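Local coordinates for ferric-chelate reductase (NAD(P)H) (Archaeoglobus fulgidus, PDB 1I0R), which reduces ferric iron held in chelators such as siderophores, drawing electrons from NADH or NADPH with FMN or FAD as cofactor, at residues A61-F75 and V102-K116. Numbering follows the deposited sequence.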
ATOM      1  N   ALA B  61      -9.066  17.315  -5.325  1.00 19.32           N
ATOM      2  CA  ALA B  61      -9.469  16.107  -6.039  1.00 18.68           C
ATOM      3  C   ALA B  61      -8.290  15.444  -6.725  1.00 18.19           C
ATOM      4  O   ALA B  61      -7.285  16.090  -6.991  1.00 18.80           O
ATOM      5  CB  ALA B  61     -10.561  16.435  -7.079  1.00 19.64           C
ATOM      6  N   PHE B  62      -8.401  14.147  -6.972  1.00 17.43           N
ATOM      7  CA  PHE B  62      -7.343  13.436  -7.669  1.00 17.71           C
ATOM      8  C   PHE B  62      -7.851  12.214  -8.407  1.00 17.33           C
ATOM      9  O   PHE B  62      -8.939  11.680  -8.104  1.00 18.04           O
ATOM     10  CB  PHE B  62      -6.174  13.048  -6.698  1.00 17.92           C
ATOM     11  CG  PHE B  62      -6.532  12.033  -5.622  1.00 18.23           C
ATOM     12  CD1 PHE B  62      -6.477  10.660  -5.881  1.00 17.42           C
ATOM     13  CD2 PHE B  62      -6.858  12.459  -4.335  1.00 18.42           C
ATOM     14  CE1 PHE B  62      -6.752   9.725  -4.855  1.00 17.30           C
ATOM     15  CE2 PHE B  62      -7.128  11.546  -3.306  1.00 18.06           C
ATOM     16  CZ  PHE B  62      -7.076  10.185  -3.571  1.00 18.22           C
ATOM     17  N   GLY B  63      -7.070  11.784  -9.390  1.00 16.68           N
ATOM     18  CA  GLY B  63      -7.415  10.598 -10.140  1.00 16.52           C
ATOM     19  C   GLY B  63      -6.288   9.599 -10.006  1.00 16.93           C
ATOM     20  O   GLY B  63      -5.143   9.995  -9.763  1.00 16.01           O
ATOM     21  N   VAL B  64      -6.599   8.316 -10.165  1.00 16.69           N
ATOM     22  CA  VAL B  64      -5.581   7.274 -10.087  1.00 17.77           C
ATOM     23  C   VAL B  64      -5.751   6.340 -11.283  1.00 17.12           C
ATOM     24  O   VAL B  64      -6.851   5.828 -11.517  1.00 18.06           O
ATOM     25  CB  VAL B  64      -5.715   6.393  -8.792  1.00 17.39           C
ATOM     26  CG1 VAL B  64      -4.695   5.239  -8.828  1.00 18.06           C
ATOM     27  CG2 VAL B  64      -5.475   7.239  -7.552  1.00 17.82           C
ATOM     28  N   SER B  65      -4.681   6.136 -12.049  1.00 17.16           N
ATOM     29  CA  SER B  65      -4.701   5.186 -13.158  1.00 17.76           C
ATOM     30  C   SER B  65      -3.836   3.986 -12.722  1.00 17.69           C
ATOM     31  O   SER B  65      -2.662   4.167 -12.370  1.00 18.21           O
ATOM     32  CB  SER B  65      -4.066   5.793 -14.407  1.00 18.26           C
ATOM     33  OG  SER B  65      -4.788   6.938 -14.814  1.00 20.20           O
ATOM     34  N   VAL B  66      -4.394   2.776 -12.721  1.00 17.50           N
ATOM     35  CA  VAL B  66      -3.603   1.598 -12.329  1.00 17.78           C
ATOM     36  C   VAL B  66      -2.937   1.070 -13.595  1.00 19.00           C
ATOM     37  O   VAL B  66      -3.612   0.572 -14.502  1.00 19.35           O
ATOM     38  CB  VAL B  66      -4.506   0.512 -11.693  1.00 17.70           C
ATOM     39  CG1 VAL B  66      -3.646  -0.672 -11.200  1.00 16.94           C
ATOM     40  CG2 VAL B  66      -5.278   1.113 -10.525  1.00 16.93           C
ATOM     41  N   LEU B  67      -1.614   1.181 -13.664  1.00 19.33           N
ATOM     42  CA  LEU B  67      -0.897   0.769 -14.874  1.00 20.64           C
ATOM     43  C   LEU B  67      -0.844  -0.720 -15.160  1.00 21.96           C
ATOM     44  O   LEU B  67      -0.724  -1.534 -14.252  1.00 21.22           O
ATOM     45  CB  LEU B  67       0.528   1.329 -14.853  1.00 20.19           C
ATOM     46  CG  LEU B  67       0.604   2.855 -14.780  1.00 20.59           C
ATOM     47  CD1 LEU B  67       2.041   3.319 -14.489  1.00 20.27           C
ATOM     48  CD2 LEU B  67       0.076   3.429 -16.097  1.00 20.90           C
ATOM     49  N   GLU B  68      -0.956  -1.070 -16.444  1.00 23.27           N
ATOM     50  CA  GLU B  68      -0.907  -2.469 -16.853  1.00 24.72           C
ATOM     51  C   GLU B  68       0.538  -2.964 -16.908  1.00 25.65           C
ATOM     52  O   GLU B  68       1.485  -2.180 -17.062  1.00 24.70           O
ATOM     53  CB  GLU B  68      -1.589  -2.662 -18.220  1.00 25.52           C
ATOM     54  CG  GLU B  68      -0.836  -2.030 -19.395  1.00 26.62           C
ATOM     55  CD  GLU B  68      -1.524  -2.283 -20.738  1.00 28.18           C
ATOM     56  OE1 GLU B  68      -2.020  -3.406 -20.952  1.00 29.02           O
ATOM     57  OE2 GLU B  68      -1.565  -1.367 -21.592  1.00 28.98           O
ATOM     58  N   LEU B  69       0.696  -4.277 -16.759  1.00 27.36           N
ATOM     59  CA  LEU B  69       2.008  -4.916 -16.758  1.00 29.45           C
ATOM     60  C   LEU B  69       2.901  -4.537 -17.936  1.00 30.67           C
ATOM     61  O   LEU B  69       4.109  -4.356 -17.779  1.00 30.92           O
ATOM     62  CB  LEU B  69       1.816  -6.439 -16.733  1.00 30.40           C
ATOM     63  CG  LEU B  69       3.045  -7.308 -17.007  1.00 31.72           C
ATOM     64  CD1 LEU B  69       4.068  -7.129 -15.889  1.00 32.24           C
ATOM     65  CD2 LEU B  69       2.610  -8.769 -17.126  1.00 32.40           C
ATOM     66  N   GLU B  70       2.302  -4.408 -19.110  1.00 32.12           N
ATOM     67  CA  GLU B  70       3.072  -4.084 -20.304  1.00 33.69           C
ATOM     68  C   GLU B  70       3.210  -2.605 -20.650  1.00 33.19           C
ATOM     69  O   GLU B  70       3.497  -2.260 -21.797  1.00 33.66           O
ATOM     70  CB  GLU B  70       2.496  -4.841 -21.500  1.00 35.75           C
ATOM     71  CG  GLU B  70       2.843  -6.318 -21.500  1.00 39.20           C
ATOM     72  CD  GLU B  70       2.313  -7.031 -22.725  1.00 41.16           C
ATOM     73  OE1 GLU B  70       1.079  -7.207 -22.821  1.00 42.69           O
ATOM     74  OE2 GLU B  70       3.132  -7.406 -23.598  1.00 42.72           O
ATOM     75  N   THR B  71       3.021  -1.733 -19.666  1.00 32.28           N
ATOM     76  CA  THR B  71       3.149  -0.298 -19.896  1.00 31.20           C
ATOM     77  C   THR B  71       4.569   0.032 -20.358  1.00 31.59           C
ATOM     78  O   THR B  71       5.540  -0.348 -19.717  1.00 30.86           O
ATOM     79  CB  THR B  71       2.850   0.507 -18.606  1.00 30.55           C
ATOM     80  OG1 THR B  71       1.500   0.261 -18.187  1.00 28.52           O
ATOM     81  CG2 THR B  71       3.014   1.998 -18.865  1.00 29.32           C
ATOM     82  N   PRO B  72       4.710   0.743 -21.490  1.00 32.04           N
ATOM     83  CA  PRO B  72       6.053   1.091 -21.983  1.00 32.43           C
ATOM     84  C   PRO B  72       6.857   1.966 -21.016  1.00 33.14           C
ATOM     85  O   PRO B  72       6.321   2.896 -20.416  1.00 32.56           O
ATOM     86  CB  PRO B  72       5.760   1.816 -23.298  1.00 32.40           C
ATOM     87  CG  PRO B  72       4.478   1.182 -23.755  1.00 32.53           C
ATOM     88  CD  PRO B  72       3.675   1.105 -22.475  1.00 32.25           C
ATOM     89  N   MET B  73       8.148   1.684 -20.863  1.00 33.65           N
ATOM     90  CA  MET B  73       8.955   2.492 -19.956  1.00 35.31           C
ATOM     91  C   MET B  73       8.942   3.970 -20.347  1.00 35.62           C
ATOM     92  O   MET B  73       9.049   4.851 -19.488  1.00 35.46           O
ATOM     93  CB  MET B  73      10.400   1.982 -19.921  1.00 36.46           C
ATOM     94  CG  MET B  73      10.558   0.597 -19.316  1.00 37.90           C
ATOM     95  SD  MET B  73      10.124   0.560 -17.551  1.00 40.25           S
ATOM     96  CE  MET B  73      11.689   1.049 -16.805  1.00 39.92           C
ATOM     97  N   GLU B  74       8.818   4.245 -21.642  1.00 36.14           N
ATOM     98  CA  GLU B  74       8.800   5.627 -22.110  1.00 36.62           C
ATOM     99  C   GLU B  74       7.560   6.357 -21.602  1.00 35.66           C
ATOM    100  O   GLU B  74       7.618   7.539 -21.261  1.00 35.56           O
ATOM    101  CB  GLU B  74       8.854   5.683 -23.646  1.00 38.55           C
ATOM    102  CG  GLU B  74       7.999   4.642 -24.359  1.00 41.66           C
ATOM    103  CD  GLU B  74       8.781   3.379 -24.733  1.00 43.71           C
ATOM    104  OE1 GLU B  74       9.420   2.766 -23.841  1.00 44.60           O
ATOM    105  OE2 GLU B  74       8.755   2.998 -25.932  1.00 44.95           O
ATOM    106  N   PHE B  75       6.445   5.639 -21.547  1.00 34.56           N
ATOM    107  CA  PHE B  75       5.185   6.212 -21.084  1.00 33.68           C
ATOM    108  C   PHE B  75       5.319   6.544 -19.602  1.00 33.36           C
ATOM    109  O   PHE B  75       4.917   7.611 -19.152  1.00 32.61           O
ATOM    110  CB  PHE B  75       4.051   5.207 -21.314  1.00 33.27           C
ATOM    111  CG  PHE B  75       2.679   5.741 -20.998  1.00 33.38           C
ATOM    112  CD1 PHE B  75       1.998   6.551 -21.904  1.00 33.47           C
ATOM    113  CD2 PHE B  75       2.051   5.403 -19.804  1.00 32.96           C
ATOM    114  CE1 PHE B  75       0.714   7.011 -21.631  1.00 33.67           C
ATOM    115  CE2 PHE B  75       0.762   5.858 -19.517  1.00 33.36           C
ATOM    116  CZ  PHE B  75       0.090   6.663 -20.433  1.00 33.76           C
ATOM    117  N   VAL B 102     -10.759  16.422 -12.641  1.00 22.74           N
ATOM    118  CA  VAL B 102      -9.426  15.874 -12.869  1.00 22.89           C
ATOM    119  C   VAL B 102      -9.322  15.067 -14.162  1.00 22.33           C
ATOM    120  O   VAL B 102     -10.297  14.480 -14.624  1.00 21.77           O
ATOM    121  CB  VAL B 102      -8.968  14.970 -11.701  1.00 23.70           C
ATOM    122  CG1 VAL B 102      -9.141  15.705 -10.382  1.00 24.17           C
ATOM    123  CG2 VAL B 102      -9.745  13.682 -11.701  1.00 23.68           C
ATOM    124  N   PRO B 103      -8.129  15.047 -14.776  1.00 22.25           N
ATOM    125  CA  PRO B 103      -7.960  14.278 -16.002  1.00 22.46           C
ATOM    126  C   PRO B 103      -7.741  12.814 -15.606  1.00 22.35           C
ATOM    127  O   PRO B 103      -6.845  12.518 -14.810  1.00 24.22           O
ATOM    128  CB  PRO B 103      -6.711  14.904 -16.633  1.00 23.01           C
ATOM    129  CG  PRO B 103      -5.911  15.307 -15.469  1.00 22.60           C
ATOM    130  CD  PRO B 103      -6.936  15.867 -14.493  1.00 22.29           C
ATOM    131  N   LEU B 104      -8.559  11.907 -16.125  1.00 21.45           N
ATOM    132  CA  LEU B 104      -8.408  10.483 -15.824  1.00 20.92           C
ATOM    133  C   LEU B 104      -7.706   9.843 -17.009  1.00 20.94           C
ATOM    134  O   LEU B 104      -8.300   9.706 -18.095  1.00 21.37           O
ATOM    135  CB  LEU B 104      -9.779   9.834 -15.616  1.00 20.87           C
ATOM    136  CG  LEU B 104     -10.563  10.501 -14.484  1.00 21.58           C
ATOM    137  CD1 LEU B 104     -12.063  10.189 -14.606  1.00 22.38           C
ATOM    138  CD2 LEU B 104      -9.976  10.016 -13.137  1.00 22.26           C
ATOM    139  N   VAL B 105      -6.437   9.461 -16.812  1.00 20.63           N
ATOM    140  CA  VAL B 105      -5.666   8.841 -17.888  1.00 20.24           C
ATOM    141  C   VAL B 105      -6.077   7.386 -18.086  1.00 20.83           C
ATOM    142  O   VAL B 105      -5.938   6.557 -17.178  1.00 20.21           O
ATOM    143  CB  VAL B 105      -4.149   8.913 -17.607  1.00 20.17           C
ATOM    144  CG1 VAL B 105      -3.372   8.185 -18.697  1.00 20.36           C
ATOM    145  CG2 VAL B 105      -3.701  10.362 -17.545  1.00 20.10           C
ATOM    146  N   THR B 106      -6.577   7.066 -19.279  1.00 21.13           N
ATOM    147  CA  THR B 106      -7.036   5.716 -19.573  1.00 22.34           C
ATOM    148  C   THR B 106      -6.030   4.886 -20.339  1.00 22.71           C
ATOM    149  O   THR B 106      -6.121   3.653 -20.360  1.00 22.74           O
ATOM    150  CB  THR B 106      -8.363   5.742 -20.355  1.00 22.63           C
ATOM    151  OG1 THR B 106      -8.210   6.606 -21.488  1.00 24.00           O
ATOM    152  CG2 THR B 106      -9.489   6.297 -19.482  1.00 24.05           C
ATOM    153  N   GLN B 107      -5.060   5.559 -20.950  1.00 23.64           N
ATOM    154  CA  GLN B 107      -4.041   4.838 -21.713  1.00 24.10           C
ATOM    155  C   GLN B 107      -3.190   3.961 -20.800  1.00 23.87           C
ATOM    156  O   GLN B 107      -2.674   4.434 -19.792  1.00 23.41           O
ATOM    157  CB  GLN B 107      -3.139   5.808 -22.460  1.00 24.91           C
ATOM    158  CG  GLN B 107      -2.433   5.153 -23.648  1.00 25.88           C
ATOM    159  CD  GLN B 107      -1.668   6.162 -24.482  1.00 27.22           C
ATOM    160  OE1 GLN B 107      -2.027   7.340 -24.529  1.00 27.40           O
ATOM    161  NE2 GLN B 107      -0.604   5.703 -25.143  1.00 28.59           N
ATOM    162  N   HIS B 108      -3.054   2.692 -21.177  1.00 24.40           N
ATOM    163  CA  HIS B 108      -2.281   1.699 -20.428  1.00 24.76           C
ATOM    164  C   HIS B 108      -2.810   1.446 -19.026  1.00 24.80           C
ATOM    165  O   HIS B 108      -2.088   0.921 -18.176  1.00 24.63           O
ATOM    166  CB  HIS B 108      -0.812   2.116 -20.349  1.00 25.66           C
ATOM    167  CG  HIS B 108      -0.156   2.217 -21.689  1.00 27.21           C
ATOM    168  ND1 HIS B 108      -0.062   1.143 -22.548  1.00 28.10           N
ATOM    169  CD2 HIS B 108       0.368   3.278 -22.348  1.00 27.48           C
ATOM    170  CE1 HIS B 108       0.488   1.540 -23.683  1.00 28.15           C
ATOM    171  NE2 HIS B 108       0.758   2.830 -23.589  1.00 28.16           N
ATOM    172  N   ALA B 109      -4.073   1.787 -18.797  1.00 24.07           N
ATOM    173  CA  ALA B 109      -4.667   1.603 -17.479  1.00 23.58           C
ATOM    174  C   ALA B 109      -5.621   0.439 -17.404  1.00 22.94           C
ATOM    175  O   ALA B 109      -6.507   0.284 -18.255  1.00 23.19           O
ATOM    176  CB  ALA B 109      -5.380   2.879 -17.052  1.00 23.84           C
ATOM    177  N   VAL B 110      -5.453  -0.386 -16.373  1.00 22.02           N
ATOM    178  CA  VAL B 110      -6.327  -1.527 -16.175  1.00 21.84           C
ATOM    179  C   VAL B 110      -7.611  -0.997 -15.526  1.00 21.62           C
ATOM    180  O   VAL B 110      -8.697  -1.546 -15.722  1.00 21.87           O
ATOM    181  CB  VAL B 110      -5.650  -2.588 -15.265  1.00 22.27           C
ATOM    182  CG1 VAL B 110      -6.609  -3.758 -14.997  1.00 23.36           C
ATOM    183  CG2 VAL B 110      -4.357  -3.082 -15.918  1.00 23.30           C
ATOM    184  N   ALA B 111      -7.481   0.089 -14.763  1.00 20.92           N
ATOM    185  CA  ALA B 111      -8.613   0.720 -14.096  1.00 20.20           C
ATOM    186  C   ALA B 111      -8.298   2.178 -13.758  1.00 19.82           C
ATOM    187  O   ALA B 111      -7.133   2.571 -13.719  1.00 18.99           O
ATOM    188  CB  ALA B 111      -8.956  -0.032 -12.796  1.00 21.48           C
ATOM    189  N   VAL B 112      -9.340   2.971 -13.542  1.00 19.65           N
ATOM    190  CA  VAL B 112      -9.202   4.365 -13.136  1.00 20.06           C
ATOM    191  C   VAL B 112     -10.150   4.631 -11.986  1.00 20.28           C
ATOM    192  O   VAL B 112     -11.244   4.053 -11.916  1.00 21.27           O
ATOM    193  CB  VAL B 112      -9.482   5.378 -14.291  1.00 21.07           C
ATOM    194  CG1 VAL B 112      -8.350   5.315 -15.300  1.00 22.54           C
ATOM    195  CG2 VAL B 112     -10.828   5.090 -14.963  1.00 21.47           C
ATOM    196  N   ILE B 113      -9.714   5.486 -11.064  1.00 19.74           N
ATOM    197  CA  ILE B 113     -10.499   5.847  -9.900  1.00 19.26           C
ATOM    198  C   ILE B 113     -10.466   7.351  -9.769  1.00 19.31           C
ATOM    199  O   ILE B 113      -9.427   7.968 -10.011  1.00 18.90           O
ATOM    200  CB  ILE B 113      -9.866   5.214  -8.625  1.00 19.35           C
ATOM    201  CG1 ILE B 113      -9.838   3.694  -8.782  1.00 19.31           C
ATOM    202  CG2 ILE B 113     -10.592   5.670  -7.379  1.00 19.29           C
ATOM    203  CD1 ILE B 113      -8.966   2.998  -7.728  1.00 20.29           C
ATOM    204  N   GLU B 114     -11.605   7.938  -9.406  1.00 19.41           N
ATOM    205  CA  GLU B 114     -11.704   9.377  -9.215  1.00 20.06           C
ATOM    206  C   GLU B 114     -12.081   9.585  -7.752  1.00 19.81           C
ATOM    207  O   GLU B 114     -12.942   8.860  -7.222  1.00 19.84           O
ATOM    208  CB  GLU B 114     -12.777   9.937 -10.162  1.00 21.86           C
ATOM    209  CG  GLU B 114     -13.005  11.414 -10.070  1.00 23.73           C
ATOM    210  CD  GLU B 114     -14.002  11.903 -11.121  1.00 25.63           C
ATOM    211  OE1 GLU B 114     -14.798  11.080 -11.628  1.00 26.70           O
ATOM    212  OE2 GLU B 114     -13.983  13.110 -11.421  1.00 27.07           O
ATOM    213  N   ALA B 115     -11.441  10.550  -7.088  1.00 19.59           N
ATOM    214  CA  ALA B 115     -11.723  10.792  -5.665  1.00 19.69           C
ATOM    215  C   ALA B 115     -11.736  12.263  -5.251  1.00 19.99           C
ATOM    216  O   ALA B 115     -11.049  13.084  -5.857  1.00 19.72           O
ATOM    217  CB  ALA B 115     -10.679  10.016  -4.791  1.00 19.11           C
ATOM    218  N   LYS B 116     -12.546  12.607  -4.246  1.00 20.38           N
ATOM    219  CA  LYS B 116     -12.554  13.974  -3.723  1.00 21.27           C
ATOM    220  C   LYS B 116     -11.851  13.890  -2.357  1.00 20.85           C
ATOM    221  O   LYS B 116     -12.141  12.981  -1.570  1.00 19.85           O
ATOM    222  CB  LYS B 116     -13.977  14.550  -3.548  1.00 23.47           C
ATOM    223  CG  LYS B 116     -14.836  13.831  -2.523  1.00 26.59           C
ATOM    224  CD  LYS B 116     -16.133  14.586  -2.219  1.00 29.21           C
ATOM    225  CE  LYS B 116     -16.814  14.002  -0.959  1.00 30.54           C
ATOM    226  NZ  LYS B 116     -18.128  14.663  -0.632  1.00 32.32           N
TER
HETATM  227  O   HOH W   1      -5.781   9.333 -13.974  1.00 20.98           O
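His108 is held among Glu68, Pro72 and Phe75, just beyond the paired part of strands 61-67 and 111-116, which lie side by side and antiparallel in the closed six-stranded barrel of this flavin reductase-like domain. His108 sits in the type II turn from Thr106 to Ala109 that leads into the second strand. Its ring presents an edge to the face of Phe75 in a T-shaped pair, with CD2 of His108 over the centre of the phenyl ring and the planes 71° apart. Pro72 comes in over one imidazole face, its CD 3.6 Å from the His108 ring centroid in a CH-pi contact. At the ring's edge, His108 ND1 donates to Glu68 OE2 (3.1 Å), reaching the carboxylate oxygen on its anti side. Glu68 can meet it there because CG is tucked between backbone N and carbonyl carbon (chi1 69°) and the chain then runs out extended. The backbones join in as well, Glu68 N bonding to His108 O at 2.9 Å.

Along the strands, Phe62 N and O pair with Ala115, and Val64 N and O with Ile113. The Phe62 ring folds over its cross-strand partner, in a CH-pi contact with Ala115 CB 4.0 Å from the Phe62 ring centroid. Val64 and Ile113 share this face, where Phe6 of the second subunit packs on Ile113. Ser65 points to the other face, towards strand 103-105: its OG donates to a lone pair of Val105 O at 2.7 Å and accepts from a water that in turn takes the N-H of Val105.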